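Local coordinates for putative iron-regulated protein A (Parabacteroides distasonis ATCC 8503, PDB 4ECG), which is an imelysin-like protein of the peptidase M75 family that binds calcium ions and may act as a metalloendopeptidase, at residues D41-A44 / L45-K49; P87-Q90 / S91-F94; D304-E307 / E308-S311. One frame throughout, in Å; residues are numbered along the deposited sequence.

Contact 1: D41-A44 / L45-K49; sequences DEVA and LPTYK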
# COMPACT_ATOMS: atom_id res chain seq x y z
N ASP A 41 -13.40 -11.54 4.60
CA ASP A 41 -14.68 -11.20 3.93
C ASP A 41 -15.04 -9.71 4.03
O ASP A 41 -15.71 -9.18 3.16
CB ASP A 41 -15.84 -12.05 4.48
CG ASP A 41 -15.73 -13.56 4.12
OD1 ASP A 41 -15.14 -13.92 3.07
OD2 ASP A 41 -16.27 -14.40 4.90
N GLU A 42 -14.58 -9.04 5.08
CA GLU A 42 -14.92 -7.64 5.30
C GLU A 42 -13.74 -6.65 5.14
O GLU A 42 -13.98 -5.42 5.08
CB GLU A 42 -15.56 -7.49 6.70
CG GLU A 42 -16.79 -8.39 6.94
CD GLU A 42 -17.95 -8.11 5.97
OE1 GLU A 42 -18.22 -6.92 5.60
OE2 GLU A 42 -18.65 -9.07 5.56
N VAL A 43 -12.48 -7.14 5.12
CA VAL A 43 -11.32 -6.26 4.88
C VAL A 43 -10.62 -6.57 3.52
O VAL A 43 -10.70 -5.77 2.61
CB VAL A 43 -10.33 -6.18 6.06
CG1 VAL A 43 -9.25 -5.16 5.72
CG2 VAL A 43 -11.03 -5.72 7.32
N ALA A 44 -10.02 -7.75 3.37
CA ALA A 44 -9.27 -8.12 2.15
C ALA A 44 -10.12 -8.10 0.88
O ALA A 44 -9.93 -7.24 0.03
CB ALA A 44 -8.61 -9.52 2.31
N LEU A 45 -11.04 -9.06 0.74
CA LEU A 45 -11.77 -9.24 -0.51
C LEU A 45 -12.48 -7.93 -0.93
O LEU A 45 -12.41 -7.56 -2.09
CB LEU A 45 -12.76 -10.42 -0.46
CG LEU A 45 -12.25 -11.86 -0.66
CD1 LEU A 45 -13.36 -12.90 -0.45
CD2 LEU A 45 -11.66 -12.02 -2.05
N PRO A 46 -13.14 -7.20 -0.01
CA PRO A 46 -13.76 -5.92 -0.45
C PRO A 46 -12.77 -4.82 -0.84
O PRO A 46 -13.01 -4.10 -1.77
CB PRO A 46 -14.59 -5.49 0.75
CG PRO A 46 -14.82 -6.72 1.54
CD PRO A 46 -13.59 -7.58 1.33
N THR A 47 -11.63 -4.72 -0.18
CA THR A 47 -10.63 -3.72 -0.56
C THR A 47 -10.19 -4.00 -2.00
O THR A 47 -10.09 -3.11 -2.82
CB THR A 47 -9.43 -3.71 0.39
OG1 THR A 47 -9.82 -3.34 1.74
CG2 THR A 47 -8.36 -2.78 -0.10
N TYR A 48 -9.97 -5.26 -2.31
CA TYR A 48 -9.46 -5.65 -3.60
C TYR A 48 -10.55 -5.52 -4.64
O TYR A 48 -10.30 -5.15 -5.76
CB TYR A 48 -8.95 -7.08 -3.52
CG TYR A 48 -7.62 -7.29 -2.80
CD1 TYR A 48 -6.60 -6.37 -2.89
CD2 TYR A 48 -7.35 -8.43 -2.10
CE1 TYR A 48 -5.37 -6.56 -2.26
CE2 TYR A 48 -6.12 -8.64 -1.45
CZ TYR A 48 -5.11 -7.71 -1.56
OH TYR A 48 -3.89 -7.87 -0.94
N LYS A 49 -11.79 -5.83 -4.29
CA LYS A 49 -12.92 -5.65 -5.21
C LYS A 49 -13.09 -4.18 -5.57
O LYS A 49 -13.39 -3.84 -6.70
CB LYS A 49 -14.20 -6.24 -4.58
CG LYS A 49 -15.56 -5.88 -5.18
CD LYS A 49 -15.90 -6.67 -6.45
CE LYS A 49 -17.38 -6.52 -6.87
NZ LYS A 49 -18.37 -7.13 -5.90

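Contact 2: P87-Q90 / S91-F94; sequences PWEQ and SEAF. With CA (calcium ion), chain F.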
# COMPACT_ATOMS: atom_id res chain seq x y z
N PRO A 87 -7.54 2.37 -2.53
CA PRO A 87 -7.67 1.01 -2.01
C PRO A 87 -6.40 0.20 -2.09
O PRO A 87 -6.17 -0.66 -1.25
CB PRO A 87 -8.80 0.39 -2.85
CG PRO A 87 -8.90 1.24 -4.03
CD PRO A 87 -8.49 2.63 -3.59
N TRP A 88 -5.57 0.49 -3.07
CA TRP A 88 -4.32 -0.20 -3.16
C TRP A 88 -3.47 0.14 -1.94
O TRP A 88 -2.87 -0.74 -1.35
CB TRP A 88 -3.58 0.15 -4.45
CG TRP A 88 -2.14 -0.26 -4.44
CD1 TRP A 88 -1.05 0.57 -4.47
CD2 TRP A 88 -1.58 -1.61 -4.40
NE1 TRP A 88 0.09 -0.14 -4.44
CE2 TRP A 88 -0.15 -1.45 -4.40
CE3 TRP A 88 -2.11 -2.87 -4.36
CZ2 TRP A 88 0.71 -2.52 -4.34
CZ3 TRP A 88 -1.24 -3.97 -4.30
CH2 TRP A 88 0.14 -3.79 -4.28
N GLU A 89 -3.40 1.40 -1.56
CA GLU A 89 -2.55 1.75 -0.44
C GLU A 89 -3.21 1.30 0.88
O GLU A 89 -2.51 0.99 1.84
CB GLU A 89 -2.26 3.25 -0.41
CG GLU A 89 -1.36 3.77 -1.49
CD GLU A 89 0.03 3.19 -1.46
OE1 GLU A 89 0.83 3.48 -0.56
OE2 GLU A 89 0.35 2.44 -2.37
N GLN A 90 -4.55 1.28 0.90
CA GLN A 90 -5.31 0.72 2.01
C GLN A 90 -5.19 -0.79 2.11
O GLN A 90 -5.80 -1.41 2.99
CB GLN A 90 -6.79 1.18 1.95
CG GLN A 90 -6.91 2.67 2.23
CD GLN A 90 -8.32 3.17 2.46
OE1 GLN A 90 -9.28 2.46 2.26
NE2 GLN A 90 -8.44 4.41 2.86
N SER A 91 -4.34 -1.40 1.27
CA SER A 91 -4.19 -2.85 1.28
C SER A 91 -2.81 -3.29 1.65
O SER A 91 -2.53 -4.49 1.65
CB SER A 91 -4.57 -3.43 -0.08
OG SER A 91 -3.49 -3.34 -0.98
N GLU A 92 -1.95 -2.35 2.02
CA GLU A 92 -0.56 -2.68 2.30
C GLU A 92 -0.35 -3.34 3.66
O GLU A 92 0.78 -3.81 3.93
CB GLU A 92 0.38 -1.49 2.09
CG GLU A 92 0.57 -1.17 0.59
CD GLU A 92 1.81 -0.34 0.25
OE1 GLU A 92 2.85 -0.45 0.94
OE2 GLU A 92 1.74 0.40 -0.78
N ALA A 93 -1.40 -3.41 4.50
CA ALA A 93 -1.29 -4.17 5.77
C ALA A 93 -1.44 -5.66 5.50
O ALA A 93 -1.21 -6.47 6.40
CB ALA A 93 -2.31 -3.70 6.81
N PHE A 94 -1.83 -6.02 4.27
CA PHE A 94 -1.94 -7.40 3.87
C PHE A 94 -1.38 -7.72 2.47
O PHE A 94 -2.08 -8.13 1.54
CB PHE A 94 -3.39 -7.88 4.03
CG PHE A 94 -4.43 -6.94 3.52
CD1 PHE A 94 -4.92 -5.94 4.33
CD2 PHE A 94 -4.97 -7.09 2.27
CE1 PHE A 94 -5.95 -5.10 3.88
CE2 PHE A 94 -5.96 -6.26 1.82
CZ PHE A 94 -6.46 -5.26 2.62
CA CA F . 3.62 1.68 -2.33

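Contact 3: D304-E307 / E308-S311; sequences DLDE and ESAS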
# COMPACT_ATOMS: atom_id res chain seq x y z
N ASP A 304 -12.94 1.31 7.09
CA ASP A 304 -13.37 2.58 7.68
C ASP A 304 -14.00 2.39 9.08
O ASP A 304 -14.59 3.32 9.61
CB ASP A 304 -14.32 3.35 6.73
CG ASP A 304 -13.58 3.97 5.48
OD1 ASP A 304 -12.33 4.18 5.52
OD2 ASP A 304 -14.28 4.29 4.47
N LEU A 305 -13.84 1.22 9.68
CA LEU A 305 -14.30 1.04 11.05
C LEU A 305 -13.29 1.61 12.06
O LEU A 305 -12.10 1.75 11.81
CB LEU A 305 -14.57 -0.43 11.34
CG LEU A 305 -15.64 -1.15 10.51
CD1 LEU A 305 -16.02 -2.50 11.15
CD2 LEU A 305 -16.87 -0.25 10.32
N ASP A 306 -13.79 1.91 13.24
CA ASP A 306 -12.96 2.36 14.34
C ASP A 306 -13.47 1.76 15.66
O ASP A 306 -14.37 0.93 15.63
CB ASP A 306 -12.89 3.90 14.38
CG ASP A 306 -14.20 4.56 14.73
OD1 ASP A 306 -15.12 3.95 15.34
OD2 ASP A 306 -14.29 5.75 14.43
N GLU A 307 -12.91 2.16 16.79
CA GLU A 307 -13.25 1.52 18.09
C GLU A 307 -14.75 1.56 18.35
O GLU A 307 -15.35 0.56 18.78
CB GLU A 307 -12.50 2.18 19.26
CG GLU A 307 -12.72 1.50 20.62
CD GLU A 307 -12.63 2.44 21.83
OE1 GLU A 307 -13.36 3.47 21.86
OE2 GLU A 307 -11.87 2.13 22.78
N GLU A 308 -15.34 2.74 18.10
CA GLU A 308 -16.78 2.97 18.37
C GLU A 308 -17.71 2.28 17.33
O GLU A 308 -18.90 2.34 17.48
CB GLU A 308 -17.07 4.48 18.53
CG GLU A 308 -16.65 5.07 19.89
CD GLU A 308 -16.68 6.64 19.96
OE1 GLU A 308 -17.21 7.35 19.06
OE2 GLU A 308 -16.17 7.20 20.96
N SER A 309 -17.16 1.59 16.34
CA SER A 309 -17.96 0.92 15.32
C SER A 309 -17.40 -0.47 14.90
O SER A 309 -17.84 -1.07 13.90
CB SER A 309 -18.00 1.81 14.10
OG SER A 309 -16.67 2.15 13.69
N ALA A 310 -16.48 -0.97 15.74
CA ALA A 310 -15.70 -2.18 15.47
C ALA A 310 -16.57 -3.41 15.38
O ALA A 310 -17.59 -3.51 16.07
CB ALA A 310 -14.71 -2.38 16.60
N SER A 311 -16.14 -4.36 14.55
CA SER A 311 -16.73 -5.72 14.53
C SER A 311 -16.42 -6.52 15.82
O SER A 311 -15.38 -6.33 16.44
CB SER A 311 -16.24 -6.49 13.30
OG SER A 311 -16.55 -7.86 13.40

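Contact 1: D41-A44 / L45-K49
At a proline kink in the long helix 29-68, V43 and A44 meet P46, T47 and Y48, just after a wider pi-type turn at residues 41-44. P46 has no N-H to offer the preceding turn, and its ring comes up against that turn, CG 3.1 Å from D41 O. The chain picks up its bonds again one residue on. V43 O takes two donors from T47: the amide N at 3.1 Å and the hydroxyl OG1 at 2.7 Å, which arrive from opposite faces of the carbonyl plane, each tilted from it. With OG1 beside its own backbone N and anti to the carbonyl carbon (chi1 -63°), the hydroxyl folds back along the helix to V43. Next along, Y48 N bonds to A44 O at 3.1 Å, fairly straight at 160°, and the first atoms of the Y48 side chain pass close to that same oxygen. On another side of the helix, D41 and L45 lie alongside each other, OD1 4.1 Å from CD1, while the D41 carboxylate makes its salt bridge with K213. Y48 carries on to meet F94 edge-to-face and W195 of helix 171-196. A valine in place of T47 would probably leave V43 O with the amide alone, its second donor gone from a buried spot where the helix is already short of one backbone bond. The threonine hydroxyl thus adds a side-chain hydrogen bond to the helix just past the residue that breaks its regular ladder.

Contact 2: P87-Q90 / S91-F94
E92 lies alongside E89, both side chains pointing the same way, and their carboxylates meet nearly at right angles, with planes 81° apart. E89 OE2 and E92 OE2 come within 2.9 Å without a hydrogen bond between them, and the calcium ion beside them probably helps offset the crowding of acidic groups. E92 OE2 binds this ion at 2.8 Å, with D109 as the other protein ligand. E89 OE2 stops 3.4 Å from it and makes no metal bond in this model, although E89 has been seen as a calcium ligand in this protein. The E92 chain runs out extended beyond CG to reach the metal, whereas E89 bends at chi2. W88 crosses E92 at a slant, and its NE1 donates to D109, so the indole probably helps position a metal ligand. Helix 71-89 ends in a type I beta turn from E89 to E92, closed by a weak 3.4 Å bond from E92 N to E89 O. S91 secures the helix end: OG, swung between its backbone N and carbonyl carbon (chi1 83°), donates to W88 O at 2.7 Å, and S91 N reaches that oxygen from the same face at 3.1 Å. S91 O sits over the centre of one face of the F94 ring, 3.5 Å from its plane. Around this buried corner, helix 29-68 packs on P87, W88, S91 and F94, helix 239-259 touches E92 and A93, and helix 284-300 lies against E89, Q90, E92 and F94; N290 of that helix and R303 of the loop after it hydrogen-bond the Q90 amide.

Contact 3: D304-E307 / E308-S311
D306 and S309 hold the tight part of this loop. S309 N donates to D306 O at 3.0 Å and 158°, coming in from above the carbonyl plane, not along a lone pair. S309 OG sits 2.9 Å from D306 OD1; a bond here is plausible, but the hydroxyl proton has another acceptor within reach. The D306 carboxylate gets there because CG lies between the backbone N and the carbonyl carbon (chi1 68°), folding the group back over the turn, with OD1 also 3.0 Å from E308 N. The corner residues E307 and E308 have the backbone angles of a type I beta turn, which bends the connection between helix 284-300 and helix 315-322 sharply, the two arms running 117° apart. Beside it, L305 points at the second half of the loop and lays CD1 3.6 Å from S309 O, while F300 of helix 284-300 touches both L305 and A310. The acidic side is looser. E307 and E308 run out extended into exposed positions with their carboxylate planes turned well away from perpendicular, keeping 4.8 Å between E307 OE1 and E308 OE2, so the two like charges are not in contact and solvent probably screens them.

Overall arrangement
Contact 2 is the core of the three, close to the centre of the chain and entirely buried; contact 1 is half buried, and contact 3 is on the surface, about 18 Å from contact 2 between centres. Contacts 1 and 2 touch directly, since helix 29-68 and the end of helix 71-89 pack together: Y48 OH lies 3.1 Å from F94 O, and T47 CG2 meets P87 O. Contact 3 touches neither, yet contacts 2 and 3 both rest on helix 284-300. In contacts 1 and 2 a hydroxyl returns to a backbone carbonyl within or ending a helix. Acidic groups gather at a calcium ion in the interior, but spread apart at the surface.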